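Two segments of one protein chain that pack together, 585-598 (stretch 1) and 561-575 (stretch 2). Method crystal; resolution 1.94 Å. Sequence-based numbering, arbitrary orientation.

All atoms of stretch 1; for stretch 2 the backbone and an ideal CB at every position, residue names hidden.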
ATOM      1  N   SER A 585     -10.719  -8.304  16.270  1.00 27.29           N
ATOM      2  CA  SER A 585      -9.500  -8.244  15.451  1.00 22.86           C
ATOM      3  C   SER A 585      -8.645  -7.191  16.095  1.00 24.03           C
ATOM      4  O   SER A 585      -9.042  -6.013  16.158  1.00 24.36           O
ATOM      5  CB  SER A 585      -9.843  -7.898  13.990  1.00 27.54           C
ATOM      6  OG  SER A 585      -8.672  -7.904  13.163  1.00 27.35           O
ATOM      7  N   ALA A 586      -7.484  -7.597  16.602  1.00 21.84           N
ATOM      8  CA  ALA A 586      -6.642  -6.703  17.356  1.00 22.92           C
ATOM      9  C   ALA A 586      -5.192  -6.941  17.058  1.00 22.19           C
ATOM     10  O   ALA A 586      -4.783  -8.057  16.712  1.00 22.91           O
ATOM     11  CB  ALA A 586      -6.878  -6.853  18.845  1.00 24.35           C
ATOM     12  N   GLY A 587      -4.410  -5.888  17.221  1.00 21.25           N
ATOM     13  CA  GLY A 587      -2.976  -5.967  17.001  1.00 23.38           C
ATOM     14  C   GLY A 587      -2.172  -4.978  17.790  1.00 22.53           C
ATOM     15  O   GLY A 587      -2.640  -3.902  18.111  1.00 21.22           O
ATOM     16  N   TYR A 588      -0.928  -5.331  18.079  1.00 19.89           N
ATOM     17  CA  TYR A 588      -0.023  -4.424  18.738  1.00 20.32           C
ATOM     18  C   TYR A 588       1.354  -4.558  18.128  1.00 19.96           C
ATOM     19  O   TYR A 588       1.762  -5.655  17.714  1.00 20.36           O
ATOM     20  CB  TYR A 588       0.048  -4.728  20.248  1.00 22.79           C
ATOM     21  CG  TYR A 588       1.164  -3.995  20.922  1.00 23.06           C
ATOM     22  CD1 TYR A 588       1.006  -2.682  21.331  1.00 25.00           C
ATOM     23  CD2 TYR A 588       2.392  -4.594  21.119  1.00 23.61           C
ATOM     24  CE1 TYR A 588       2.040  -1.994  21.920  1.00 22.27           C
ATOM     25  CE2 TYR A 588       3.426  -3.906  21.699  1.00 23.43           C
ATOM     26  CZ  TYR A 588       3.241  -2.619  22.109  1.00 26.72           C
ATOM     27  OH  TYR A 588       4.289  -1.932  22.669  1.00 26.48           O
ATOM     28  N   THR A 589       2.113  -3.472  18.111  1.00 19.06           N
ATOM     29  CA  THR A 589       3.494  -3.570  17.648  1.00 18.49           C
ATOM     30  C   THR A 589       4.390  -2.577  18.348  1.00 22.20           C
ATOM     31  O   THR A 589       3.971  -1.460  18.654  1.00 21.30           O
ATOM     32  CB  THR A 589       3.594  -3.432  16.091  1.00 20.84           C
ATOM     33  OG1 THR A 589       4.924  -3.757  15.657  1.00 20.31           O
ATOM     34  CG2 THR A 589       3.223  -2.031  15.616  1.00 19.56           C
ATOM     35  N   TYR A 590       5.603  -3.027  18.645  1.00 19.81           N
ATOM     36  CA  TYR A 590       6.665  -2.191  19.147  1.00 19.12           C
ATOM     37  C   TYR A 590       7.810  -2.248  18.146  1.00 21.67           C
ATOM     38  O   TYR A 590       8.248  -3.327  17.741  1.00 21.61           O
ATOM     39  CB  TYR A 590       7.125  -2.669  20.539  1.00 22.75           C
ATOM     40  CG  TYR A 590       8.090  -1.709  21.164  1.00 27.39           C
ATOM     41  CD1 TYR A 590       9.425  -1.709  20.816  1.00 32.45           C
ATOM     42  CD2 TYR A 590       7.653  -0.759  22.077  1.00 32.78           C
ATOM     43  CE1 TYR A 590      10.303  -0.780  21.357  1.00 38.73           C
ATOM     44  CE2 TYR A 590       8.515   0.154  22.621  1.00 40.49           C
ATOM     45  CZ  TYR A 590       9.839   0.136  22.265  1.00 43.67           C
ATOM     46  OH  TYR A 590      10.687   1.056  22.832  1.00 61.34           O
ATOM     47  N   LEU A 591       8.272  -1.084  17.699  1.00 21.38           N
ATOM     48  CA  LEU A 591       9.261  -1.033  16.644  1.00 19.02           C
ATOM     49  C   LEU A 591      10.386  -0.092  17.012  1.00 22.11           C
ATOM     50  O   LEU A 591      10.235   1.135  16.972  1.00 27.82           O
ATOM     51  CB  LEU A 591       8.620  -0.581  15.320  1.00 20.94           C
ATOM     52  CG  LEU A 591       7.493  -1.450  14.793  1.00 19.30           C
ATOM     53  CD1 LEU A 591       6.730  -0.739  13.679  1.00 22.19           C
ATOM     54  CD2 LEU A 591       8.062  -2.750  14.279  1.00 21.61           C
ATOM     55  N   ASP A 592      11.523  -0.671  17.351  1.00 20.21           N
ATOM     56  CA  ASP A 592      12.700   0.079  17.713  1.00 19.65           C
ATOM     57  C   ASP A 592      13.602   0.220  16.481  1.00 21.62           C
ATOM     58  O   ASP A 592      14.385  -0.675  16.142  1.00 19.36           O
ATOM     59  CB  ASP A 592      13.413  -0.624  18.868  1.00 22.80           C
ATOM     60  CG  ASP A 592      14.637   0.122  19.344  1.00 27.29           C
ATOM     61  OD1 ASP A 592      14.767   1.329  19.090  1.00 30.99           O
ATOM     62  OD2 ASP A 592      15.504  -0.529  19.939  1.00 38.84           O
ATOM     63  N   SER A 593      13.450   1.346  15.779  1.00 20.69           N
ATOM     64  CA  SER A 593      14.114   1.541  14.498  1.00 17.31           C
ATOM     65  C   SER A 593      15.360   2.370  14.680  1.00 19.68           C
ATOM     66  O   SER A 593      15.422   3.206  15.549  1.00 20.92           O
ATOM     67  CB  SER A 593      13.162   2.221  13.478  1.00 17.40           C
ATOM     68  OG  SER A 593      12.763   3.521  13.898  1.00 17.57           O
ATOM     69  N   GLU A 594      16.332   2.178  13.801  1.00 18.97           N
ATOM     70  CA  GLU A 594      17.571   2.898  13.890  1.00 19.72           C
ATOM     71  C   GLU A 594      18.202   3.109  12.531  1.00 18.88           C
ATOM     72  O   GLU A 594      18.423   2.173  11.755  1.00 19.52           O
ATOM     73  CB  GLU A 594      18.553   2.137  14.795  1.00 21.32           C
ATOM     74  CG  GLU A 594      19.882   2.814  14.951  1.00 24.04           C
ATOM     75  CD  GLU A 594      20.872   1.903  15.660  1.00 33.87           C
ATOM     76  OE1 GLU A 594      21.567   1.088  15.007  1.00 33.87           O
ATOM     77  OE2 GLU A 594      20.883   1.962  16.882  1.00 36.74           O
ATOM     78  N   LEU A 595      18.517   4.366  12.269  1.00 17.41           N
ATOM     79  CA  LEU A 595      19.278   4.747  11.103  1.00 19.77           C
ATOM     80  C   LEU A 595      20.752   4.624  11.462  1.00 22.42           C
ATOM     81  O   LEU A 595      21.396   5.596  11.835  1.00 20.53           O
ATOM     82  CB  LEU A 595      18.969   6.193  10.743  1.00 18.82           C
ATOM     83  CG  LEU A 595      17.544   6.438  10.248  1.00 19.86           C
ATOM     84  CD1 LEU A 595      17.216   7.929  10.301  1.00 20.35           C
ATOM     85  CD2 LEU A 595      17.416   5.891   8.835  1.00 19.80           C
ATOM     86  N   THR A 596      21.254   3.408  11.395  1.00 21.53           N
ATOM     87  CA  THR A 596      22.577   3.072  11.932  1.00 22.23           C
ATOM     88  C   THR A 596      23.710   3.832  11.253  1.00 26.21           C
ATOM     89  O   THR A 596      24.608   4.375  11.898  1.00 21.18           O
ATOM     90  CB  THR A 596      22.827   1.566  11.768  1.00 20.35           C
ATOM     91  OG1 THR A 596      21.682   0.843  12.266  1.00 21.12           O
ATOM     92  CG2 THR A 596      24.106   1.147  12.542  1.00 23.72           C
ATOM     93  N   LYS A 597      23.658   3.880   9.938  1.00 19.32           N
ATOM     94  CA  LYS A 597      24.680   4.537   9.178  1.00 22.99           C
ATOM     95  C   LYS A 597      24.066   5.260   7.983  1.00 22.23           C
ATOM     96  O   LYS A 597      23.466   4.638   7.091  1.00 20.32           O
ATOM     97  CB  LYS A 597      25.691   3.475   8.740  1.00 27.31           C
ATOM     98  CG  LYS A 597      26.883   4.007   8.002  1.00 41.17           C
ATOM     99  CD  LYS A 597      27.874   2.890   7.731  1.00 48.90           C
ATOM    100  CE  LYS A 597      28.930   3.333   6.734  1.00 56.29           C
ATOM    101  NZ  LYS A 597      29.587   2.138   6.135  1.00 73.40           N
ATOM    102  N   ASN A 598      24.205   6.579   7.979  1.00 20.69           N
ATOM    103  CA  ASN A 598      23.627   7.434   6.936  1.00 21.68           C
ATOM    104  C   ASN A 598      24.674   7.924   5.961  1.00 26.61           C
ATOM    105  O   ASN A 598      25.858   7.995   6.301  1.00 27.54           O
ATOM    106  CB  ASN A 598      22.976   8.647   7.612  1.00 24.63           C
ATOM    107  CG  ASN A 598      21.818   8.252   8.504  1.00 27.48           C
ATOM    108  OD1 ASN A 598      20.832   7.685   8.026  1.00 25.76           O
ATOM    109  ND2 ASN A 598      21.932   8.519   9.796  1.00 23.81           N
ATOM    110  N   UNK A 561      26.778   1.611  -1.716  1.00 22.66           N
ATOM    111  CA  UNK A 561      25.883   0.751  -0.936  1.00 22.33           C
ATOM    112  C   UNK A 561      26.336   0.536   0.513  1.00 33.41           C
ATOM    113  O   UNK A 561      26.279  -0.587   1.015  1.00 37.83           O
ATOM    114  CB  UNK A 561      25.756  -0.608  -1.628  1.00 22.33           C
ATOM    115  N   UNK A 562      26.707   1.610   1.198  1.00 24.89           N
ATOM    116  CA  UNK A 562      27.361   1.511   2.498  1.00 34.36           C
ATOM    117  C   UNK A 562      26.460   1.918   3.660  1.00 31.66           C
ATOM    118  O   UNK A 562      26.894   1.903   4.806  1.00 29.49           O
ATOM    119  CB  UNK A 562      28.621   2.378   2.505  1.00 34.36           C
ATOM    120  N   UNK A 563      25.211   2.281   3.383  1.00 25.02           N
ATOM    121  CA  UNK A 563      24.308   2.667   4.446  1.00 18.85           C
ATOM    122  C   UNK A 563      23.749   1.453   5.181  1.00 17.94           C
ATOM    123  O   UNK A 563      23.842   0.321   4.699  1.00 20.93           O
ATOM    124  CB  UNK A 563      23.165   3.513   3.881  1.00 18.85           C
ATOM    125  N   UNK A 564      23.171   1.691   6.350  1.00 16.48           N
ATOM    126  CA  UNK A 564      22.589   0.626   7.146  1.00 15.34           C
ATOM    127  C   UNK A 564      21.473   1.156   7.978  1.00 15.09           C
ATOM    128  O   UNK A 564      21.561   2.249   8.537  1.00 19.36           O
ATOM    129  CB  UNK A 564      23.641  -0.041   8.035  1.00 15.34           C
ATOM    130  N   UNK A 565      20.440   0.339   8.147  1.00 16.68           N
ATOM    131  CA  UNK A 565      19.370   0.636   9.062  1.00 15.36           C
ATOM    132  C   UNK A 565      18.788  -0.677   9.538  1.00 17.05           C
ATOM    133  O   UNK A 565      18.991  -1.726   8.911  1.00 16.92           O
ATOM    134  CB  UNK A 565      18.304   1.520   8.411  1.00 15.36           C
ATOM    135  N   UNK A 566      18.083  -0.622  10.663  1.00 16.65           N
ATOM    136  CA  UNK A 566      17.463  -1.802  11.235  1.00 16.16           C
ATOM    137  C   UNK A 566      16.269  -1.479  12.079  1.00 15.83           C
ATOM    138  O   UNK A 566      16.155  -0.386  12.640  1.00 19.50           O
ATOM    139  CB  UNK A 566      18.480  -2.581  12.071  1.00 16.16           C
ATOM    140  N   UNK A 567      15.367  -2.458  12.157  1.00 16.71           N
ATOM    141  CA  UNK A 567      14.194  -2.366  12.978  1.00 17.06           C
ATOM    142  C   UNK A 567      14.125  -3.623  13.848  1.00 18.25           C
ATOM    143  O   UNK A 567      13.978  -4.738  13.326  1.00 19.73           O
ATOM    144  CB  UNK A 567      12.936  -2.198  12.124  1.00 17.06           C
ATOM    145  N   UNK A 568      14.270  -3.448  15.169  1.00 18.17           N
ATOM    146  CA  UNK A 568      14.064  -4.529  16.133  1.00 21.24           C
ATOM    147  C   UNK A 568      12.664  -4.402  16.705  1.00 19.05           C
ATOM    148  O   UNK A 568      12.295  -3.363  17.284  1.00 21.80           O
ATOM    149  CB  UNK A 568      15.114  -4.495  17.245  1.00 21.24           C
ATOM    150  N   UNK A 569      11.860  -5.418  16.544  1.00 17.21           N
ATOM    151  CA  UNK A 569      10.465  -5.261  16.840  1.00 19.26           C
ATOM    152  C   UNK A 569       9.764  -6.455  17.412  1.00 22.14           C
ATOM    153  O   UNK A 569      10.306  -7.576  17.450  1.00 21.12           O
ATOM    154  CB  UNK A 569       9.736  -4.837  15.564  1.00 19.26           C
ATOM    155  N   UNK A 570       8.538  -6.183  17.815  1.00 19.92           N
ATOM    156  CA  UNK A 570       7.622  -7.153  18.383  1.00 21.13           C
ATOM    157  C   UNK A 570       6.232  -6.908  17.819  1.00 20.94           C
ATOM    158  O   UNK A 570       5.771  -5.758  17.709  1.00 21.54           O
ATOM    159  CB  UNK A 570       7.616  -7.076  19.911  1.00 21.13           C
ATOM    160  N   UNK A 571       5.554  -7.981  17.437  1.00 17.25           N
ATOM    161  CA  UNK A 571       4.202  -7.871  16.922  1.00 18.15           C
ATOM    162  C   UNK A 571       3.343  -8.909  17.636  1.00 22.40           C
ATOM    163  O   UNK A 571       3.774 -10.043  17.862  1.00 22.89           O
ATOM    164  CB  UNK A 571       4.165  -8.063  15.405  1.00 18.15           C
ATOM    165  N   UNK A 572       2.110  -8.540  17.908  1.00 21.76           N
ATOM    166  CA  UNK A 572       1.101  -9.425  18.501  1.00 23.22           C
ATOM    167  C   UNK A 572      -0.220  -9.221  17.751  1.00 25.51           C
ATOM    168  O   UNK A 572      -0.582  -8.096  17.412  1.00 23.01           O
ATOM    169  CB  UNK A 572       0.931  -9.149  19.996  1.00 23.22           C
ATOM    170  N   UNK A 573      -0.929 -10.310  17.478  1.00 22.43           N
ATOM    171  CA  UNK A 573      -2.193 -10.274  16.760  1.00 23.70           C
ATOM    172  C   UNK A 573      -3.196 -11.224  17.402  1.00 26.18           C
ATOM    173  O   UNK A 573      -2.813 -12.268  17.933  1.00 24.46           O
ATOM    174  CB  UNK A 573      -1.985 -10.632  15.287  1.00 23.70           C
ATOM    175  N   UNK A 574      -4.468 -10.851  17.384  1.00 25.14           N
ATOM    176  CA  UNK A 574      -5.547 -11.700  17.922  1.00 25.69           C
ATOM    177  C   UNK A 574      -6.780 -11.516  17.071  1.00 23.93           C
ATOM    178  O   UNK A 574      -7.272 -10.397  16.943  1.00 25.70           O
ATOM    179  CB  UNK A 574      -5.851 -11.367  19.384  1.00 25.69           C
ATOM    180  N   UNK A 575      -7.262 -12.596  16.458  1.00 20.39           N
ATOM    181  CA  UNK A 575      -8.446 -12.552  15.619  1.00 25.17           C
ATOM    182  C   UNK A 575      -9.407 -13.718  15.866  1.00 30.80           C
ATOM    183  O   UNK A 575      -8.971 -14.855  16.055  1.00 27.45           O
ATOM    184  CB  UNK A 575      -8.026 -12.537  14.148  1.00 25.17           C
TER

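The two strands run antiparallel, and their backbone ladder fixes which side chains of stretch 1 each position of stretch 2 meets.

Position 561 has nothing of stretch 1 within reach of its CB, so many residues would suit; it is Asn561. At 562 the ideal CB lies 3.8 Å from Lys597 NZ, beside an extended lysine chain that a modest apolar or an acidic residue could accompany. Val562 is found, and its O accepts a weak hydrogen bond from Lys597 NZ (3.0 Å). The ideal CB of 563 would sit 3.4 Å from Lys597 O, an ordinary contact, so stretch 1 does not demand glycine and several residues would suit; Gly563 is found.

Position 564 pairs with Lys597, its CB 4.1 Å from both Lys597 CB and Thr596 CB; an acidic or polar chain would suit the lysine. Glu564 keeps its OE2 4.5 Å from Lys597 NZ, beyond a salt bridge, and water 1 joins these two atoms. At 565, where a bulge shifts the register, CB is 3.4 Å from Glu594 O; a serine or another modest side chain would be comfortable, though the contact does not select it. Ser565 is found, its OG hydrogen-bonded elsewhere in the structure.

Position 566 lies across from Glu594 and near Thr596 OG1, inviting a basic or polar chain. Lys566 packs its CE 3.5 Å from Glu594 OE1. The CB of 567 points to the face carrying Leu591, where a medium apolar residue is apt; Val567 places CG1 3.9 Å from Leu591 CD2. At 568, across from Asp592, a basic residue would be the simplest partner. The acid found, Asp568, is instead paired within its own strand, its OD2 forming a salt bridge with Lys566 NZ (2.9 Å).

Position 569 is the most restrictive: an ideal CB would clash with Leu591 CD2 at 3.0 Å and be equally close to Tyr590 O. Glycine is strongly indicated, and Gly569 is present.

At 570, CB shares a face with Tyr588 and Tyr590, so a large apolar or aromatic residue would suit. Phe570 brings CD2 to 3.9 Å from Tyr588 CE2, an edge-to-edge approach. Position 571 has CB 4.4 Å from Thr589 OG1, welcoming a polar chain; Glu571 OE2 and that hydroxyl both accept from water 4. At 572, beside Tyr588, an apolar residue is natural, and Leu572 CB lies 4.4 Å from Tyr588 CB.

Position 573 faces Gly587, so stretch 1 tolerates various residues; it is Gly573. At 574, across from Ala586, there is room for a larger apolar chain, here Leu574. Finally, 575 faces the Ser585 hydroxyl, which could donate or accept, so a polar side chain of either kind would suit; Asn575 OD1 accepts a hydrogen bond from Ser585 OG (2.6 Å).

Stretch 2 561-575: NVGESKVDGFELGLN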
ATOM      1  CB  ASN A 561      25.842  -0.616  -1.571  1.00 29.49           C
ATOM      2  CG  ASN A 561      24.627  -0.841  -2.424  1.00 31.62           C
ATOM      3  OD1 ASN A 561      23.695  -0.038  -2.460  1.00 27.16           O
ATOM      4  ND2 ASN A 561      24.635  -1.960  -3.122  1.00 29.11           N
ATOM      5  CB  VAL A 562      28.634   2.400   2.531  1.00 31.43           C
ATOM      6  CG1 VAL A 562      29.682   1.861   1.569  1.00 40.61           C
ATOM      7  CG2 VAL A 562      28.304   3.833   2.172  1.00 33.60           C
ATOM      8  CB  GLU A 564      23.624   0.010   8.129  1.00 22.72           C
ATOM      9  CG  GLU A 564      24.909  -0.440   7.492  1.00 25.20           C
ATOM     10  CD  GLU A 564      25.980  -0.822   8.515  1.00 36.13           C
ATOM     11  OE1 GLU A 564      25.707  -0.848   9.716  1.00 29.82           O
ATOM     12  OE2 GLU A 564      27.109  -1.095   8.106  1.00 37.22           O
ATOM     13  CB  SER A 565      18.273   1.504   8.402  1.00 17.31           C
ATOM     14  OG  SER A 565      17.502   0.713   7.505  1.00 17.40           O
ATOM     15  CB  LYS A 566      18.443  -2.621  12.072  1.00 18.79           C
ATOM     16  CG  LYS A 566      18.888  -1.936  13.338  1.00 23.14           C
ATOM     17  CD  LYS A 566      19.707  -2.934  14.170  1.00 28.15           C
ATOM     18  CE  LYS A 566      20.438  -2.255  15.311  1.00 33.98           C
ATOM     19  NZ  LYS A 566      19.572  -2.316  16.504  1.00 37.83           N
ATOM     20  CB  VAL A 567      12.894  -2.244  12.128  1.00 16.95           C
ATOM     21  CG1 VAL A 567      11.673  -2.161  13.020  1.00 19.88           C
ATOM     22  CG2 VAL A 567      12.932  -1.041  11.205  1.00 19.15           C
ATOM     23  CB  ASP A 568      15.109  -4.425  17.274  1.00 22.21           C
ATOM     24  CG  ASP A 568      16.522  -4.756  16.810  1.00 30.05           C
ATOM     25  OD1 ASP A 568      16.665  -5.623  15.928  1.00 33.81           O
ATOM     26  OD2 ASP A 568      17.486  -4.134  17.307  1.00 29.75           O
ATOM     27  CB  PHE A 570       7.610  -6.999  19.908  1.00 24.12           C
ATOM     28  CG  PHE A 570       6.526  -7.770  20.584  1.00 25.51           C
ATOM     29  CD1 PHE A 570       6.559  -9.144  20.619  1.00 30.14           C
ATOM     30  CD2 PHE A 570       5.502  -7.118  21.231  1.00 34.73           C
ATOM     31  CE1 PHE A 570       5.574  -9.862  21.279  1.00 30.07           C
ATOM     32  CE2 PHE A 570       4.497  -7.828  21.868  1.00 34.98           C
ATOM     33  CZ  PHE A 570       4.534  -9.204  21.888  1.00 31.06           C
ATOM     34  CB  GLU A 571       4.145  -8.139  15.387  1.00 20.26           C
ATOM     35  CG  GLU A 571       4.672  -7.016  14.507  1.00 24.41           C
ATOM     36  CD  GLU A 571       5.106  -7.443  13.084  1.00 24.15           C
ATOM     37  OE1 GLU A 571       4.998  -8.646  12.704  1.00 23.90           O
ATOM     38  OE2 GLU A 571       5.617  -6.562  12.365  1.00 22.94           O
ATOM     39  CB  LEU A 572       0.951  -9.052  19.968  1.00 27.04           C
ATOM     40  CG  LEU A 572       0.216  -9.898  20.988  1.00 40.27           C
ATOM     41  CD1 LEU A 572       0.995 -11.156  21.317  1.00 41.54           C
ATOM     42  CD2 LEU A 572       0.078  -9.040  22.244  1.00 42.29           C
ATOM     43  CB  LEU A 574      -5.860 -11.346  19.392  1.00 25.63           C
ATOM     44  CG  LEU A 574      -7.023 -12.128  20.029  1.00 29.35           C
ATOM     45  CD1 LEU A 574      -6.684 -13.598  20.194  1.00 34.48           C
ATOM     46  CD2 LEU A 574      -7.421 -11.532  21.371  1.00 31.82           C
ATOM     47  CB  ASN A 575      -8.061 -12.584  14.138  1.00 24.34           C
ATOM     48  CG  ASN A 575      -7.309 -11.329  13.695  1.00 29.44           C
ATOM     49  OD1 ASN A 575      -7.923 -10.352  13.256  1.00 31.09           O
ATOM     50  ND2 ASN A 575      -5.991 -11.334  13.862  1.00 24.71           N
TER
HETATM   51  O   HOH W   1      28.290  -0.122   5.802  1.00 52.88           O
HETATM   52  O   HOH W   2      20.386   4.816   7.986  1.00 32.98           O
HETATM   53  O   HOH W   3      16.995  -0.886  16.565  1.00 35.49           O
HETATM   54  O   HOH W   4       4.844  -4.206  12.805  1.00 21.61           O
HETATM   55  O   HOH W   5      -4.438  -8.663  13.932  1.00 38.78           O
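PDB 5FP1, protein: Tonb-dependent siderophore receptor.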